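Side-chain contacts in putative C39-like peptidase (Bacillus anthracis, PDB 3ERV), which is of unknown function but is probably a cysteine peptidase of the C39-like family, within the papain-like clan CA: residues V204-E207 / K208-A212; K68-L71 / A72-K76. All blocks are in the same frame, centred on the assembly; numbering follows the deposited sequence.

From the N terminus the chain reaches interaction 2 first: residues 68-76 form the short helix 68-74 and its exit toward strand 77-82, packed against helices 50-61 and 109-119. Interaction 1 comes much later, where strand 203-205, paired with strand 189-193 at a border of the antiparallel sheet, runs directly into helix 206-215. Each contact closes nothing larger than successive helical turns, so the two stand in series and neither nest nor cross. The centres of interactions 1 and 2 lie about 29 Å apart, on opposite sides of the centre of the chain. Each has an i to i+4 salt bridge whose glutamate is hydrogen-bonded to a tyrosine of a neighbouring helix, Y136 and Y119 respectively.

Interaction 1: V204-E207 / K208-A212; sequences VPRE and KFEQA
E210 OE2 lies at the edge of the R206 guanidinium, near its plane, one turn further along helix 206-215, and the carboxylate plane is turned 54° against it. NE of R206 donates to OE2 of E210 over 3.2 Å, a salt bridge received on the syn side of that oxygen but from out of the carboxylate plane. The other flat group is the ring of F209, approached obliquely by V204, whose CG2 lies 3.4 Å from CD1 of F209. F209 holds its ring on the inner side because CG is anti to the backbone N (chi1 -175°); there the ring packs on V190 and I192 of strand 189-193 and I147 of strand 145-150.

This is a strand-to-helix junction with P205 as N-cap. F209 N donates to P205 O at 3.2 Å, and E210 N to R206 O at 2.9 Å, opening the i to i+4 ladder that Q211 N continues to E207 O. CG of E210 also rests 3.1 Å from R206 O, and from there the chain runs out extended to the carboxylate.

Outside the segment, R206 NH1 donates to the carbonyl of D186, while Y136 of helix 132-140 is hydrogen-bonded to E210 OE2. One carboxylate oxygen therefore serves both an arginine and a tyrosine hydroxyl, an arrangement that probably stabilises its negative charge and restrains both side chains where the first turn of helix 206-215 faces helix 132-140.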
ATOM      1  N   VAL A 204      12.203  -6.061   8.586  1.00 64.25           N
ATOM      2  CA  VAL A 204      11.397  -7.161   9.041  1.00 64.18           C
ATOM      3  C   VAL A 204      11.926  -8.371   8.317  1.00 64.18           C
ATOM      4  O   VAL A 204      12.485  -8.229   7.237  1.00 64.06           O
ATOM      5  CB  VAL A 204       9.886  -6.947   8.737  1.00 64.16           C
ATOM      6  CG1 VAL A 204       9.418  -5.619   9.296  1.00 64.76           C
ATOM      7  CG2 VAL A 204       9.615  -7.024   7.242  1.00 64.60           C
ATOM      8  N   PRO A 205      11.796  -9.557   8.946  1.00 64.50           N
ATOM      9  CA  PRO A 205      12.136 -10.855   8.361  1.00 64.25           C
ATOM     10  C   PRO A 205      11.547 -11.018   6.968  1.00 64.08           C
ATOM     11  O   PRO A 205      10.318 -11.002   6.789  1.00 63.37           O
ATOM     12  CB  PRO A 205      11.492 -11.874   9.323  1.00 64.08           C
ATOM     13  CG  PRO A 205      11.279 -11.128  10.626  1.00 65.12           C
ATOM     14  CD  PRO A 205      11.519  -9.648  10.397  1.00 64.33           C
ATOM     15  N   ARG A 206      12.438 -11.215   6.008  1.00 63.54           N
ATOM     16  CA  ARG A 206      12.076 -11.258   4.608  1.00 64.33           C
ATOM     17  C   ARG A 206      11.024 -12.307   4.252  1.00 64.55           C
ATOM     18  O   ARG A 206      10.002 -11.998   3.595  1.00 64.58           O
ATOM     19  CB  ARG A 206      13.346 -11.428   3.763  1.00 64.04           C
ATOM     20  CG  ARG A 206      13.153 -11.594   2.262  1.00 65.50           C
ATOM     21  CD  ARG A 206      14.539 -11.517   1.605  1.00 69.36           C
ATOM     22  NE  ARG A 206      14.549 -12.024   0.242  1.00 72.11           N
ATOM     23  CZ  ARG A 206      15.544 -11.809  -0.620  1.00 72.28           C
ATOM     24  NH1 ARG A 206      16.596 -11.099  -0.236  1.00 73.35           N
ATOM     25  NH2 ARG A 206      15.483 -12.290  -1.861  1.00 69.82           N
ATOM     26  N   GLU A 207      11.258 -13.548   4.665  1.00 64.24           N
ATOM     27  CA  GLU A 207      10.425 -14.635   4.172  1.00 64.57           C
ATOM     28  C   GLU A 207       8.977 -14.483   4.596  1.00 62.95           C
ATOM     29  O   GLU A 207       8.074 -14.633   3.773  1.00 63.13           O
ATOM     30  CB  GLU A 207      10.965 -16.032   4.540  1.00 65.13           C
ATOM     31  CG  GLU A 207      10.286 -17.126   3.712  1.00 69.08           C
ATOM     32  CD  GLU A 207      10.717 -18.545   4.078  1.00 76.02           C
ATOM     33  OE1 GLU A 207      11.839 -18.953   3.692  1.00 77.88           O
ATOM     34  OE2 GLU A 207       9.916 -19.261   4.731  1.00 80.20           O
ATOM     35  N   LYS A 208       8.766 -14.202   5.871  1.00 61.83           N
ATOM     36  CA  LYS A 208       7.431 -13.989   6.427  1.00 61.74           C
ATOM     37  C   LYS A 208       6.731 -12.794   5.742  1.00 61.59           C
ATOM     38  O   LYS A 208       5.532 -12.834   5.429  1.00 61.09           O
ATOM     39  CB  LYS A 208       7.559 -13.696   7.919  1.00 61.96           C
ATOM     40  CG  LYS A 208       8.003 -14.895   8.783  1.00 63.39           C
ATOM     41  CD  LYS A 208       6.804 -15.676   9.244  1.00 66.02           C
ATOM     42  CE  LYS A 208       6.936 -17.188   8.946  1.00 70.52           C
ATOM     43  NZ  LYS A 208       6.491 -17.598   7.541  1.00 69.59           N
ATOM     44  N   PHE A 209       7.510 -11.734   5.530  1.00 61.26           N
ATOM     45  CA  PHE A 209       7.090 -10.565   4.766  1.00 60.49           C
ATOM     46  C   PHE A 209       6.527 -10.937   3.407  1.00 60.14           C
ATOM     47  O   PHE A 209       5.423 -10.506   3.029  1.00 60.37           O
ATOM     48  CB  PHE A 209       8.260  -9.589   4.574  1.00 60.19           C
ATOM     49  CG  PHE A 209       7.852  -8.297   3.891  1.00 59.88           C
ATOM     50  CD1 PHE A 209       7.495  -7.193   4.637  1.00 59.75           C
ATOM     51  CD2 PHE A 209       7.793  -8.215   2.509  1.00 57.73           C
ATOM     52  CE1 PHE A 209       7.115  -6.014   4.014  1.00 60.03           C
ATOM     53  CE2 PHE A 209       7.423  -7.053   1.877  1.00 57.96           C
ATOM     54  CZ  PHE A 209       7.083  -5.950   2.628  1.00 58.15           C
ATOM     55  N   GLU A 210       7.267 -11.752   2.673  1.00 59.67           N
ATOM     56  CA  GLU A 210       6.851 -12.095   1.329  1.00 59.24           C
ATOM     57  C   GLU A 210       5.570 -12.899   1.334  1.00 58.82           C
ATOM     58  O   GLU A 210       4.729 -12.767   0.432  1.00 58.62           O
ATOM     59  CB  GLU A 210       7.953 -12.880   0.618  1.00 59.70           C
ATOM     60  CG  GLU A 210       9.304 -12.184   0.578  1.00 60.87           C
ATOM     61  CD  GLU A 210      10.378 -13.071  -0.048  1.00 62.62           C
ATOM     62  OE1 GLU A 210      10.126 -14.288  -0.154  1.00 66.64           O
ATOM     63  OE2 GLU A 210      11.470 -12.579  -0.423  1.00 62.82           O
ATOM     64  N   GLN A 211       5.435 -13.756   2.346  1.00 58.71           N
ATOM     65  CA  GLN A 211       4.290 -14.669   2.438  1.00 57.52           C
ATOM     66  C   GLN A 211       3.025 -13.907   2.817  1.00 56.51           C
ATOM     67  O   GLN A 211       1.935 -14.155   2.268  1.00 56.66           O
ATOM     68  CB  GLN A 211       4.570 -15.771   3.466  1.00 57.64           C
ATOM     69  CG  GLN A 211       5.571 -16.807   2.991  1.00 58.72           C
ATOM     70  CD  GLN A 211       5.991 -17.756   4.104  1.00 63.91           C
ATOM     71  OE1 GLN A 211       5.964 -17.403   5.297  1.00 63.73           O
ATOM     72  NE2 GLN A 211       6.398 -18.966   3.720  1.00 63.00           N
ATOM     73  N   ALA A 212       3.179 -12.984   3.760  1.00 55.20           N
ATOM     74  CA  ALA A 212       2.110 -12.042   4.119  1.00 55.18           C
ATOM     75  C   ALA A 212       1.625 -11.243   2.884  1.00 54.56           C
ATOM     76  O   ALA A 212       0.421 -11.108   2.657  1.00 54.46           O
ATOM     77  CB  ALA A 212       2.583 -11.108   5.233  1.00 53.94           C
TER

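Interaction 2: K68-L71 / A72-K76; sequences KMKL and ANEIK
K70 and E74 meet one turn apart along helix 68-74, beside helix 109-119. The lysine passes the carboxylate at a slant, curling round one oxygen: CG of K70 is 3.4 Å from E74 OE2 and CE 3.1 Å from the same atom. NZ of K70 closes a salt bridge to E74 OE2 at 3.1 Å, weak as a hydrogen bond. The lysine starts with CG anti to the backbone N (chi1 -178°), then bends at chi2 and again at chi4, which brings its amino group round to the glutamate.

Beneath them the backbone bonds follow the i to i+4 alpha-helical pattern, with A72 N to K68 O at 2.9 Å and E74 N to K70 O at 3.0 Å, and a weak additional one from N73 N to K70 O. I75 N still reaches L71 O at 2.9 Å, although I75 itself has left helical torsions as the chain turns toward strand 77-82.

Further out, Y119 of helix 109-119 is hydrogen-bonded through its hydroxyl to both K70 NZ and E74 OE1, so one phenol steadies both ends of the pair. On the buried face, L71 packs against V52, A56 and L59 of helix 50-61 and L115 of helix 109-119. At the helix start, D67 OD1 accepts from K70 N.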
ATOM      1  N   LYS A  68       0.020  13.890   1.618  1.00 46.98           N
ATOM      2  CA  LYS A  68      -0.955  12.886   1.967  1.00 45.99           C
ATOM      3  C   LYS A  68      -2.405  13.409   2.058  1.00 44.68           C
ATOM      4  O   LYS A  68      -3.327  12.638   1.824  1.00 45.28           O
ATOM      5  CB  LYS A  68      -0.564  12.217   3.280  1.00 46.58           C
ATOM      6  CG  LYS A  68      -0.861  13.068   4.528  1.00 43.61           C
ATOM      7  CD  LYS A  68      -0.074  12.517   5.763  1.00 42.93           C
ATOM      8  CE  LYS A  68      -0.586  13.168   7.033  1.00 40.66           C
ATOM      9  NZ  LYS A  68       0.391  13.150   8.142  1.00 45.03           N
ATOM     10  N   MET A  69      -2.608  14.682   2.422  1.00 43.20           N
ATOM     11  CA  MET A  69      -3.958  15.237   2.544  1.00 41.95           C
ATOM     12  C   MET A  69      -4.623  15.413   1.177  1.00 41.94           C
ATOM     13  O   MET A  69      -5.837  15.201   1.004  1.00 41.33           O
ATOM     14  CB  MET A  69      -3.947  16.591   3.309  1.00 41.43           C
ATOM     15  CG  MET A  69      -3.291  16.525   4.758  1.00 42.63           C
ATOM     16  SD  MET A  69      -4.166  15.321   5.777  1.00 36.91           S
ATOM     17  CE  MET A  69      -5.864  15.936   5.569  1.00 41.31           C
ATOM     18  N   LYS A  70      -3.845  15.827   0.188  1.00 40.73           N
ATOM     19  CA  LYS A  70      -4.411  15.959  -1.152  1.00 41.32           C
ATOM     20  C   LYS A  70      -4.782  14.574  -1.687  1.00 39.44           C
ATOM     21  O   LYS A  70      -5.825  14.372  -2.284  1.00 38.43           O
ATOM     22  CB  LYS A  70      -3.419  16.676  -2.095  1.00 41.76           C
ATOM     23  CG  LYS A  70      -3.968  16.884  -3.513  1.00 45.84           C
ATOM     24  CD  LYS A  70      -3.594  18.316  -4.018  1.00 55.62           C
ATOM     25  CE  LYS A  70      -4.019  18.610  -5.469  1.00 57.71           C
ATOM     26  NZ  LYS A  70      -3.289  17.765  -6.466  1.00 60.80           N
ATOM     27  N   LEU A  71      -3.924  13.595  -1.441  1.00 39.42           N
ATOM     28  CA  LEU A  71      -4.180  12.245  -1.928  1.00 39.69           C
ATOM     29  C   LEU A  71      -5.390  11.626  -1.209  1.00 39.77           C
ATOM     30  O   LEU A  71      -6.179  10.844  -1.816  1.00 38.17           O
ATOM     31  CB  LEU A  71      -2.936  11.343  -1.751  1.00 39.53           C
ATOM     32  CG  LEU A  71      -1.727  11.809  -2.591  1.00 41.89           C
ATOM     33  CD1 LEU A  71      -0.563  10.871  -2.328  1.00 42.06           C
ATOM     34  CD2 LEU A  71      -2.057  11.819  -4.100  1.00 39.47           C
ATOM     35  N   ALA A  72      -5.508  11.956   0.080  1.00 38.81           N
ATOM     36  CA  ALA A  72      -6.641  11.478   0.867  1.00 38.30           C
ATOM     37  C   ALA A  72      -7.973  12.038   0.339  1.00 39.05           C
ATOM     38  O   ALA A  72      -9.006  11.362   0.408  1.00 40.42           O
ATOM     39  CB  ALA A  72      -6.473  11.829   2.305  1.00 37.55           C
ATOM     40  N   ASN A  73      -7.971  13.267  -0.169  1.00 38.93           N
ATOM     41  CA  ASN A  73      -9.188  13.783  -0.720  1.00 39.07           C
ATOM     42  C   ASN A  73      -9.454  13.207  -2.109  1.00 39.78           C
ATOM     43  O   ASN A  73     -10.603  13.033  -2.501  1.00 39.77           O
ATOM     44  CB  ASN A  73      -9.156  15.311  -0.766  1.00 39.86           C
ATOM     45  CG  ASN A  73     -10.464  15.878  -1.237  1.00 42.04           C
ATOM     46  OD1 ASN A  73     -10.504  16.679  -2.139  1.00 45.89           O
ATOM     47  ND2 ASN A  73     -11.554  15.433  -0.625  1.00 46.38           N
ATOM     48  N   GLU A  74      -8.389  12.921  -2.855  1.00 39.44           N
ATOM     49  CA  GLU A  74      -8.511  12.511  -4.259  1.00 40.59           C
ATOM     50  C   GLU A  74      -8.790  11.043  -4.515  1.00 40.42           C
ATOM     51  O   GLU A  74      -9.303  10.695  -5.561  1.00 39.06           O
ATOM     52  CB  GLU A  74      -7.286  12.984  -5.062  1.00 41.13           C
ATOM     53  CG  GLU A  74      -7.307  14.532  -5.260  1.00 44.33           C
ATOM     54  CD  GLU A  74      -5.998  15.049  -5.865  1.00 53.67           C
ATOM     55  OE1 GLU A  74      -5.018  14.263  -5.951  1.00 52.29           O
ATOM     56  OE2 GLU A  74      -5.946  16.252  -6.254  1.00 59.71           O
ATOM     57  N   ILE A  75      -8.414  10.182  -3.576  1.00 40.01           N
ATOM     58  CA  ILE A  75      -8.646   8.775  -3.722  1.00 40.92           C
ATOM     59  C   ILE A  75     -10.133   8.539  -3.912  1.00 41.52           C
ATOM     60  O   ILE A  75     -10.957   9.159  -3.251  1.00 40.86           O
ATOM     61  CB  ILE A  75      -8.096   7.936  -2.532  1.00 41.52           C
ATOM     62  CG1 ILE A  75      -8.238   6.452  -2.848  1.00 42.59           C
ATOM     63  CG2 ILE A  75      -8.848   8.222  -1.261  1.00 40.57           C
ATOM     64  CD1 ILE A  75      -7.206   5.903  -3.721  1.00 41.45           C
ATOM     65  N   LYS A  76     -10.474   7.676  -4.862  1.00 42.20           N
ATOM     66  CA  LYS A  76     -11.883   7.340  -5.092  1.00 43.88           C
ATOM     67  C   LYS A  76     -12.429   6.667  -3.815  1.00 44.35           C
ATOM     68  O   LYS A  76     -11.738   5.856  -3.168  1.00 43.31           O
ATOM     69  CB  LYS A  76     -11.978   6.434  -6.309  1.00 44.87           C
ATOM     70  CG  LYS A  76     -13.385   5.844  -6.606  1.00 51.86           C
ATOM     71  CD  LYS A  76     -13.357   5.074  -7.942  1.00 59.71           C
ATOM     72  CE  LYS A  76     -14.765   4.668  -8.442  1.00 62.80           C
ATOM     73  NZ  LYS A  76     -14.693   4.233  -9.887  1.00 63.12           N
TER